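Local coordinates for protein acetylxylan esterase / glucomannan deacetylase (Cellvibrio japonicus, PDB 2WAA) that removes acetyl groups from xylan and glucomannan as a family 2 carbohydrate esterase, taking part in plant cell wall degradation, at residues I148-G153 against P309-D314; N60-I65 against K156-W161. One frame throughout, in Å; residues are numbered along the deposited sequence.

Contact 1 of 2, residues I148-G153 against P309-D314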
loop_
_atom_site.group_PDB
_atom_site.type_symbol
_atom_site.label_atom_id
_atom_site.label_comp_id
_atom_site.label_asym_id
_atom_site.label_seq_id
_atom_site.Cartn_x
_atom_site.Cartn_y
_atom_site.Cartn_z
ATOM N N ILE A 148 2.592 -0.820 -13.104
ATOM C CA ILE A 148 1.396 -1.565 -13.518
ATOM C C ILE A 148 0.701 -0.882 -14.693
ATOM O O ILE A 148 0.174 -1.588 -15.595
ATOM C CB ILE A 148 0.454 -1.805 -12.317
ATOM C CG1 ILE A 148 1.160 -2.800 -11.363
ATOM C CG2 ILE A 148 -0.936 -2.276 -12.752
ATOM C CD1 ILE A 148 0.396 -3.054 -10.092
ATOM N N ASP A 149 0.673 0.455 -14.704
ATOM C CA ASP A 149 -0.078 1.166 -15.756
ATOM C C ASP A 149 0.835 1.716 -16.845
ATOM O O ASP A 149 0.570 2.779 -17.402
ATOM C CB ASP A 149 -0.963 2.311 -15.196
ATOM C CG ASP A 149 -2.262 1.814 -14.549
ATOM O OD1 ASP A 149 -2.593 0.596 -14.618
ATOM O OD2 ASP A 149 -2.962 2.652 -13.910
ATOM N N ARG A 150 1.906 0.991 -17.144
ATOM C CA ARG A 150 2.859 1.412 -18.163
ATOM C C ARG A 150 2.109 1.413 -19.482
ATOM O O ARG A 150 1.178 0.642 -19.678
ATOM C CB ARG A 150 4.008 0.394 -18.261
ATOM C CG ARG A 150 3.572 -0.908 -18.984
ATOM C CD ARG A 150 4.568 -2.086 -18.816
ATOM N NE ARG A 150 4.618 -2.524 -17.412
ATOM C CZ ARG A 150 5.530 -3.318 -16.863
ATOM N NH1 ARG A 150 6.512 -3.863 -17.595
ATOM N NH2 ARG A 150 5.428 -3.566 -15.557
ATOM N N VAL A 151 2.582 2.195 -20.429
ATOM C CA VAL A 151 2.019 2.115 -21.780
ATOM C C VAL A 151 3.201 2.135 -22.726
ATOM O O VAL A 151 4.138 2.890 -22.523
ATOM C CB VAL A 151 1.118 3.324 -22.028
ATOM C CG1 VAL A 151 0.966 3.602 -23.543
ATOM C CG2 VAL A 151 -0.204 3.090 -21.345
ATOM N N ALA A 152 3.185 1.254 -23.715
ATOM C CA ALA A 152 4.326 1.156 -24.643
ATOM C C ALA A 152 4.584 2.512 -25.328
ATOM O O ALA A 152 3.649 3.173 -25.751
ATOM C CB ALA A 152 4.059 0.084 -25.657
ATOM N N GLY A 153 5.837 2.949 -25.371
ATOM C CA GLY A 153 6.141 4.251 -25.979
ATOM C C GLY A 153 6.385 5.390 -24.998
ATOM O O GLY A 153 7.090 6.366 -25.326
ATOM N N PRO A 309 8.444 -11.951 -15.292
ATOM C CA PRO A 309 9.568 -11.242 -15.881
ATOM C C PRO A 309 9.295 -9.806 -16.303
ATOM O O PRO A 309 10.185 -9.188 -16.846
ATOM C CB PRO A 309 9.894 -12.111 -17.118
ATOM C CG PRO A 309 8.537 -12.530 -17.573
ATOM C CD PRO A 309 7.873 -12.935 -16.233
ATOM N N GLY A 310 8.097 -9.266 -16.100
ATOM C CA GLY A 310 7.805 -7.955 -16.658
ATOM C C GLY A 310 7.621 -8.046 -18.170
ATOM O O GLY A 310 7.071 -9.019 -18.667
ATOM N N ASP A 311 8.066 -7.033 -18.900
ATOM C CA ASP A 311 7.999 -7.092 -20.382
ATOM C C ASP A 311 9.146 -6.282 -20.938
ATOM O O ASP A 311 10.020 -5.846 -20.178
ATOM C CB ASP A 311 6.637 -6.645 -20.959
ATOM C CG ASP A 311 6.312 -5.164 -20.718
ATOM O OD1 ASP A 311 7.174 -4.354 -20.304
ATOM O OD2 ASP A 311 5.135 -4.806 -20.959
ATOM N N ASN A 312 9.159 -6.078 -22.250
ATOM C CA ASN A 312 10.295 -5.413 -22.852
ATOM C C ASN A 312 10.515 -4.027 -22.305
ATOM O O ASN A 312 11.662 -3.638 -22.117
ATOM C CB ASN A 312 10.149 -5.363 -24.375
ATOM C CG ASN A 312 10.363 -6.713 -24.998
ATOM O OD1 ASN A 312 11.062 -7.562 -24.425
ATOM N ND2 ASN A 312 9.742 -6.948 -26.162
ATOM N N SER A 313 9.432 -3.310 -21.996
ATOM C CA SER A 313 9.557 -1.922 -21.514
ATOM C C SER A 313 10.031 -1.753 -20.072
ATOM O O SER A 313 10.547 -0.698 -19.729
ATOM C CB SER A 313 8.250 -1.156 -21.685
ATOM O OG SER A 313 7.169 -1.818 -21.038
ATOM N N ASP A 314 9.813 -2.752 -19.213
ATOM C CA ASP A 314 10.165 -2.603 -17.791
ATOM C C ASP A 314 10.150 -3.995 -17.150
ATOM O O ASP A 314 9.227 -4.775 -17.378
ATOM C CB ASP A 314 9.163 -1.644 -17.156
ATOM C CG ASP A 314 9.617 -1.103 -15.805
ATOM O OD1 ASP A 314 9.838 -1.938 -14.921
ATOM O OD2 ASP A 314 9.762 0.145 -15.627
#
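Arg150 is joined to Asp311 and Asp314 by two hydrogen bonds, both from NH1, one to a carboxylate and the other to a carbonyl. Arg150 NH1 makes a salt bridge to Asp311 OD1 at 2.8 Å; the oxygen lies near the guanidinium plane, but the nitrogen comes from above the carboxylate, the two planes standing 82° apart. Arg150 NH1 also bonds to Asp314 O at 2.9 Å, on the face of that carbonyl opposite Asp311 N. Asp314 CB sits over one guanidinium face, 3.5 Å from Arg150 NH1, and Ser313 OG lies 3.4 Å from Arg150 CD. A bend at chi3 (66°) turns the arginine chain so that NE and NH2 can bond to the carbonyls of Ala147 and His316.

Asp311 is held in turn: its OD1 also accepts from Ser313 OG at 2.6 Å and from Asp314 N at 3.3 Å, an Asx motif closing the turn. Beyond it, Asp314 OD1 is hydrogen-bonded to His316 ND1, and OD2 forms a salt bridge with Lys156 NZ. Arg150 thus bonds the main-chain oxygen of the inferred relay acid, an arrangement consistent with the Ser141-His316-Asp314 triad of an SGNH (GDSL-like) hydrolase.

Contact 2 of 2, residues N60-I65 against K156-W161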
loop_
_atom_site.group_PDB
_atom_site.type_symbol
_atom_site.label_atom_id
_atom_site.label_comp_id
_atom_site.label_asym_id
_atom_site.label_seq_id
_atom_site.Cartn_x
_atom_site.Cartn_y
_atom_site.Cartn_z
ATOM N N ASN A 60 5.035 17.581 -3.990
ATOM C CA ASN A 60 5.910 17.873 -5.137
ATOM C C ASN A 60 5.181 17.976 -6.460
ATOM O O ASN A 60 5.837 18.007 -7.512
ATOM C CB ASN A 60 6.961 16.758 -5.345
ATOM C CG ASN A 60 7.814 16.523 -4.144
ATOM O OD1 ASN A 60 8.333 17.465 -3.513
ATOM N ND2 ASN A 60 8.005 15.244 -3.815
ATOM N N GLY A 61 3.851 17.928 -6.437
ATOM C CA GLY A 61 3.070 18.026 -7.646
ATOM C C GLY A 61 3.281 16.830 -8.558
ATOM O O GLY A 61 3.084 16.910 -9.777
ATOM N N ASN A 62 3.682 15.703 -7.960
ATOM C CA ASN A 62 4.027 14.527 -8.735
ATOM C C ASN A 62 3.268 13.281 -8.238
ATOM O O ASN A 62 3.726 12.149 -8.444
ATOM C CB ASN A 62 5.549 14.339 -8.580
ATOM C CG ASN A 62 6.153 13.450 -9.645
ATOM O OD1 ASN A 62 5.596 13.299 -10.722
ATOM N ND2 ASN A 62 7.359 12.902 -9.356
ATOM N N SER A 63 2.145 13.503 -7.558
ATOM C CA SER A 63 1.368 12.411 -6.914
ATOM C C SER A 63 0.014 12.160 -7.622
ATOM O O SER A 63 -0.679 13.094 -8.042
ATOM C CB SER A 63 1.082 12.728 -5.442
ATOM O OG SER A 63 2.279 13.020 -4.734
ATOM N N TRP A 64 -0.382 10.892 -7.717
ATOM C CA TRP A 64 -1.624 10.563 -8.401
ATOM C C TRP A 64 -2.596 9.899 -7.449
ATOM O O TRP A 64 -2.203 9.117 -6.535
ATOM C CB TRP A 64 -1.362 9.563 -9.553
ATOM C CG TRP A 64 -0.593 10.199 -10.740
ATOM C CD1 TRP A 64 0.765 10.437 -10.842
ATOM C CD2 TRP A 64 -1.175 10.650 -11.982
ATOM N NE1 TRP A 64 1.046 10.987 -12.071
ATOM C CE2 TRP A 64 -0.117 11.129 -12.791
ATOM C CE3 TRP A 64 -2.486 10.643 -12.504
ATOM C CZ2 TRP A 64 -0.332 11.650 -14.073
ATOM C CZ3 TRP A 64 -2.711 11.141 -13.788
ATOM C CH2 TRP A 64 -1.638 11.651 -14.562
ATOM N N ILE A 65 -3.869 10.163 -7.695
ATOM C CA ILE A 65 -4.938 9.465 -7.002
ATOM C C ILE A 65 -5.935 8.910 -8.036
ATOM O O ILE A 65 -6.012 9.406 -9.177
ATOM C CB ILE A 65 -5.684 10.412 -6.041
ATOM C CG1 ILE A 65 -6.325 11.586 -6.839
ATOM C CG2 ILE A 65 -4.709 10.900 -4.907
ATOM C CD1 ILE A 65 -7.261 12.463 -6.013
ATOM N N LYS A 156 8.727 6.144 -18.447
ATOM C CA LYS A 156 8.174 5.880 -17.123
ATOM C C LYS A 156 7.950 7.208 -16.391
ATOM O O LYS A 156 8.805 8.124 -16.421
ATOM C CB LYS A 156 9.148 5.010 -16.335
ATOM C CG LYS A 156 8.641 4.494 -15.018
ATOM C CD LYS A 156 9.815 3.866 -14.300
ATOM C CE LYS A 156 9.441 2.580 -13.815
ATOM N NZ LYS A 156 10.634 1.711 -13.603
ATOM N N ASN A 157 6.810 7.327 -15.723
ATOM C CA ASN A 157 6.552 8.483 -14.902
ATOM C C ASN A 157 5.581 8.050 -13.784
ATOM O O ASN A 157 5.175 6.899 -13.759
ATOM C CB ASN A 157 5.972 9.598 -15.770
ATOM C CG ASN A 157 4.576 9.265 -16.287
ATOM O OD1 ASN A 157 3.597 9.546 -15.609
ATOM N ND2 ASN A 157 4.480 8.712 -17.491
ATOM N N THR A 158 5.243 8.944 -12.860
ATOM C CA THR A 158 4.548 8.498 -11.656
ATOM C C THR A 158 3.112 8.024 -11.952
ATOM O O THR A 158 2.498 7.354 -11.109
ATOM C CB THR A 158 4.507 9.567 -10.531
ATOM O OG1 THR A 158 3.959 10.782 -11.068
ATOM C CG2 THR A 158 5.935 9.828 -10.033
ATOM N N ARG A 159 2.590 8.316 -13.149
ATOM C CA ARG A 159 1.301 7.775 -13.574
ATOM C C ARG A 159 1.310 6.256 -13.744
ATOM O O ARG A 159 0.271 5.602 -13.639
ATOM C CB ARG A 159 0.845 8.451 -14.893
ATOM C CG ARG A 159 -0.658 8.205 -15.180
ATOM C CD ARG A 159 -0.965 8.407 -16.676
ATOM N NE ARG A 159 -0.084 7.544 -17.483
ATOM C CZ ARG A 159 -0.191 6.227 -17.581
ATOM N NH1 ARG A 159 -1.157 5.582 -16.962
ATOM N NH2 ARG A 159 0.694 5.531 -18.323
ATOM N N TRP A 160 2.490 5.680 -13.943
ATOM C CA TRP A 160 2.585 4.253 -14.121
ATOM C C TRP A 160 2.238 3.437 -12.871
ATOM O O TRP A 160 2.059 2.225 -12.973
ATOM C CB TRP A 160 4.005 3.902 -14.559
ATOM C CG TRP A 160 4.289 4.176 -16.011
ATOM C CD1 TRP A 160 3.694 5.121 -16.842
ATOM C CD2 TRP A 160 5.288 3.529 -16.797
ATOM N NE1 TRP A 160 4.247 5.054 -18.099
ATOM C CE2 TRP A 160 5.240 4.104 -18.098
ATOM C CE3 TRP A 160 6.233 2.537 -16.517
ATOM C CZ2 TRP A 160 6.080 3.683 -19.138
ATOM C CZ3 TRP A 160 7.066 2.107 -17.547
ATOM C CH2 TRP A 160 6.995 2.689 -18.836
ATOM N N TRP A 161 2.189 4.064 -11.696
ATOM C CA TRP A 161 1.860 3.315 -10.487
ATOM C C TRP A 161 0.346 3.068 -10.338
ATOM O O TRP A 161 -0.467 3.965 -10.571
ATOM C CB TRP A 161 2.336 4.089 -9.244
ATOM C CG TRP A 161 3.786 3.892 -8.868
ATOM C CD1 TRP A 161 4.236 3.359 -7.694
ATOM C CD2 TRP A 161 4.966 4.279 -9.609
ATOM N NE1 TRP A 161 5.614 3.355 -7.664
ATOM C CE2 TRP A 161 6.092 3.915 -8.810
ATOM C CE3 TRP A 161 5.186 4.891 -10.858
ATOM C CZ2 TRP A 161 7.412 4.123 -9.217
ATOM C CZ3 TRP A 161 6.521 5.130 -11.261
ATOM C CH2 TRP A 161 7.609 4.717 -10.448
HETATM O O HOH W 1 6.121 11.765 -13.009
HETATM O O HOH W 2 3.296 11.819 -13.891
#
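Asn62, in the loop leading to strand 63-69, and Trp64, on that strand, lie beside the 3-10 segment 158-160, their CA atoms 6.7 Å from that of Thr158 and 6.6 Å from that of Arg159 respectively. Among the side chains, Thr158 OG1 lies amid Asn62 O, Asn62 OD1 and Trp64 NE1. Thr158 OG1 stands 3.0 Å from Asn62 OD1 and equally near Asn62 O, two acceptors competing for its one proton. Asn62 reaches over with CG anti to its own nitrogen (chi1 -162°), which lays its amide beside the threonine, Thr158 CG2 coming 3.5 Å from Asn62 ND2. At the indole edge, Trp64 NE1 gives Thr158 OG1 a weak, bent hydrogen bond of 3.1 Å, its single N-H being shared with a water.

Over the indole face the chemistry is apolar. Arg159 CG rests over the six-membered ring of Trp64 as a CH-pi contact, 3.6 Å from the centroid and 11° off the normal, while Arg159 CB packs 3.5 Å from Trp64 CZ2. The guanidinium turns away, nearly perpendicular to the ring, toward Glu154 and the carbonyl of Asp149.

Two waters complete the seam: one links Asn62 OD1 to Thr158 N, the other, which shares the indole N-H, links Trp64 NE1 to Asn157 OD1. Asn157 OD1 also accepts from Arg159 N at 2.9 Å, an Asx turn at the start of the 3-10 segment. On the strand side, Trp64 is paired with Arg104 through the backbone. The whole is an interdomain contact, joining the N-terminal beta-sheet domain of a CE2 esterase to a loop of its SGNH hydrolase domain.

How the contacts relate
Contact 1 is a surface contact between two loops of the hydrolase domain, whereas contact 2 is partly buried and crosses from that domain to the beta-rich N-terminal one. Their segments 148-153 and 156-161 belong to one long loop between strand 133-139 and helix 167-174, which thus faces the charge relay loop on one flank and the N-terminal beta domain on another. Ionic and carbonyl bonds dominate the first; a shared hydroxyl, bridging waters and an indole face dominate the second. Though centred 16 Å apart, they touch directly: Asp149 N lies 2.8 Å from Trp160 O, a probable hydrogen bond, and the Trp160 ring packs against Arg150.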